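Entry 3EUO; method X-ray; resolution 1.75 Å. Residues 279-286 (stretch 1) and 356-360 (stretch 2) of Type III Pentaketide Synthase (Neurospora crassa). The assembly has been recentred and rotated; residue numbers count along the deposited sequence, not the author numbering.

Stretch 1 (279-286) DQLPSSYQ
Stretch 2 (356-360) VKEYV

Two tyrosines, one from each stretch, dominate this contact, which buries 293 Å² in all, both sides summed. Stretch 1 has no regular helix or strand; stretch 2 is loop until Tyr359, where a strand begins that continues beyond Val360. The backbones stay apart, with Tyr285 CA and Tyr359 CA, the closest CA pair, 7.5 Å from each other, so side chains fill the gap.

Asp279 (chi1 m) lies out of reach, its exposed carboxylate free of the apolar contact. Gln280 (phi/psi -82/-17, chi1 m, chi2 t) contributes through its backbone: a water donates to Gln280 O at 3.1 Å and hydrogen-bonds Tyr359 OH at 2.8 Å, linking two polar atoms that are 4.2 Å apart, too far to bond directly.

Leu281 turns extended (-98/140). Its CA-to-CB bond points sideways, but the m,t rotamer brings the branched end nearer, and Leu281 CD2 packs 3.4 Å from Tyr359 CE1. The CA-to-CB bond of Pro282 (-64/168, C-gamma exo) points toward stretch 2, and Pro282 CD sits 3.7 Å from Tyr359 CE2, an apolar ring against an aromatic one. Pro282 also opens a type I turn running to Tyr285, closed by Tyr285 N donating to Pro282 O at 3.1 Å. Ser283 (-63/-29) and Ser284 (-77/-2), both chi1 p, occupy the middle of the turn; small and polar, they suit this exposed corner and make no contact across.

Tyr285 leaves the turn at -126/79, its CA-to-CB bond pointing toward stretch 2, with chi1 -65° (m) and chi2 -88°. One face of its ring receives the edge of Tyr359 (-128/135, chi1 -64°, chi2 -92°): the centroids are 4.8 Å apart, the planes meet at 61°, and Tyr285 CD2 lies 3.5 Å from Tyr359 CD2. Tyr359, whose CA-to-CB bond likewise points toward its partner stretch, is buried, and its large ring can meet Leu281, Pro282 and Tyr285 together while its hydroxyl reaches water.

The length of Tyr285 carries its hydroxyl to the stretch 2 backbone, where Glu358 N donates to Tyr285 OH at 2.9 Å with a nearly straight angle of 170°. Lys357 (-81/145) lies at the ring edge, its CB 4.0 Å from Tyr285 CE1, while the end of its side chain leads away. The CA-to-CB bond of Glu358 (-81/-17, chi1 t) points toward stretch 1; a second water donates to Glu358 OE1 at 3.1 Å and lies 2.5 Å from Tyr285 OH, joining carboxylate and phenol. Gln286 (-127/-29) lies beyond the contact, as do Val356 and Val360, whose CA-to-CB bonds point away.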

# COMPACT_ATOMS: atom_id res chain seq x y z
N ASP A 279 24.76 -12.67 -19.19
CA ASP A 279 24.79 -13.03 -20.61
C ASP A 279 24.29 -11.90 -21.51
O ASP A 279 24.64 -11.84 -22.69
CB ASP A 279 24.01 -14.32 -20.86
CG ASP A 279 24.63 -15.54 -20.18
OD1 ASP A 279 25.83 -15.50 -19.80
OD2 ASP A 279 23.92 -16.56 -20.02
N GLN A 280 23.47 -11.01 -20.96
CA GLN A 280 22.95 -9.86 -21.70
C GLN A 280 23.96 -8.70 -21.73
O GLN A 280 23.83 -7.79 -22.55
CB GLN A 280 21.64 -9.36 -21.08
CG GLN A 280 20.52 -10.39 -21.08
CD GLN A 280 19.35 -9.98 -20.21
OE1 GLN A 280 18.88 -8.84 -20.27
NE2 GLN A 280 18.86 -10.91 -19.39
N LEU A 281 24.95 -8.75 -20.85
CA LEU A 281 25.90 -7.65 -20.70
C LEU A 281 27.21 -7.88 -21.46
O LEU A 281 27.72 -9.01 -21.48
CB LEU A 281 26.20 -7.38 -19.22
CG LEU A 281 25.04 -7.11 -18.25
CD1 LEU A 281 25.58 -6.59 -16.94
CD2 LEU A 281 24.01 -6.14 -18.82
N PRO A 282 27.75 -6.82 -22.09
CA PRO A 282 29.06 -6.86 -22.76
C PRO A 282 30.21 -7.13 -21.78
O PRO A 282 30.02 -7.04 -20.57
CB PRO A 282 29.20 -5.44 -23.33
CG PRO A 282 27.84 -4.91 -23.39
CD PRO A 282 27.13 -5.50 -22.21
N SER A 283 31.39 -7.43 -22.32
CA SER A 283 32.58 -7.72 -21.51
C SER A 283 33.02 -6.54 -20.65
O SER A 283 33.61 -6.73 -19.58
CB SER A 283 33.74 -8.20 -22.38
OG SER A 283 34.02 -7.29 -23.44
N SER A 284 32.74 -5.33 -21.11
CA SER A 284 33.13 -4.11 -20.39
C SER A 284 32.24 -3.80 -19.18
O SER A 284 32.47 -2.82 -18.46
CB SER A 284 33.21 -2.92 -21.35
OG SER A 284 32.04 -2.84 -22.15
N TYR A 285 31.22 -4.62 -18.96
CA TYR A 285 30.34 -4.48 -17.80
C TYR A 285 30.28 -5.80 -17.03
O TYR A 285 29.32 -6.57 -17.15
CB TYR A 285 28.95 -3.98 -18.22
CG TYR A 285 29.02 -2.58 -18.79
CD1 TYR A 285 28.93 -1.46 -17.96
CD2 TYR A 285 29.21 -2.38 -20.16
CE1 TYR A 285 29.01 -0.18 -18.49
CE2 TYR A 285 29.30 -1.10 -20.69
CZ TYR A 285 29.21 -0.01 -19.85
OH TYR A 285 29.29 1.25 -20.38
N GLN A 286 31.33 -6.04 -16.24
CA GLN A 286 31.54 -7.31 -15.55
C GLN A 286 31.77 -7.14 -14.06
O GLN A 286 31.48 -8.05 -13.28
CB GLN A 286 32.76 -8.02 -16.14
CG GLN A 286 32.43 -9.08 -17.17
CD GLN A 286 33.36 -10.29 -17.05
OE1 GLN A 286 32.96 -11.42 -17.35
NE2 GLN A 286 34.59 -10.06 -16.60
N VAL A 356 30.92 7.82 -19.18
CA VAL A 356 29.51 7.72 -18.81
C VAL A 356 29.07 6.30 -19.15
O VAL A 356 29.16 5.88 -20.31
CB VAL A 356 28.64 8.73 -19.58
CG1 VAL A 356 27.17 8.57 -19.23
CG2 VAL A 356 29.10 10.15 -19.29
N LYS A 357 28.60 5.58 -18.14
CA LYS A 357 28.31 4.16 -18.29
C LYS A 357 26.96 3.88 -18.93
O LYS A 357 25.99 4.62 -18.72
CB LYS A 357 28.42 3.44 -16.94
CG LYS A 357 29.77 3.63 -16.24
CD LYS A 357 30.97 3.35 -17.17
CE LYS A 357 32.28 3.31 -16.40
NZ LYS A 357 32.59 4.59 -15.71
N GLU A 358 26.92 2.81 -19.72
CA GLU A 358 25.72 2.38 -20.43
C GLU A 358 24.79 1.59 -19.51
O GLU A 358 23.61 1.39 -19.83
CB GLU A 358 26.13 1.51 -21.62
CG GLU A 358 25.13 1.46 -22.74
CD GLU A 358 25.79 1.27 -24.10
OE1 GLU A 358 27.03 1.39 -24.21
OE2 GLU A 358 25.04 1.02 -25.07
N TYR A 359 25.33 1.13 -18.39
CA TYR A 359 24.57 0.30 -17.45
C TYR A 359 24.66 0.87 -16.05
O TYR A 359 25.74 1.25 -15.58
CB TYR A 359 25.05 -1.15 -17.50
CG TYR A 359 24.80 -1.81 -18.84
CD1 TYR A 359 23.62 -2.52 -19.08
CD2 TYR A 359 25.74 -1.72 -19.86
CE1 TYR A 359 23.38 -3.11 -20.32
CE2 TYR A 359 25.51 -2.31 -21.10
CZ TYR A 359 24.34 -3.01 -21.31
OH TYR A 359 24.11 -3.59 -22.54
N VAL A 360 23.51 0.90 -15.38
CA VAL A 360 23.36 1.59 -14.10
C VAL A 360 22.75 0.63 -13.09
O VAL A 360 21.72 0.00 -13.36
CB VAL A 360 22.47 2.85 -14.25
CG1 VAL A 360 22.42 3.65 -12.95
CG2 VAL A 360 22.95 3.74 -15.39
O HOH W 1 21.93 -5.32 -22.54
O HOH W 2 29.81 1.60 -22.81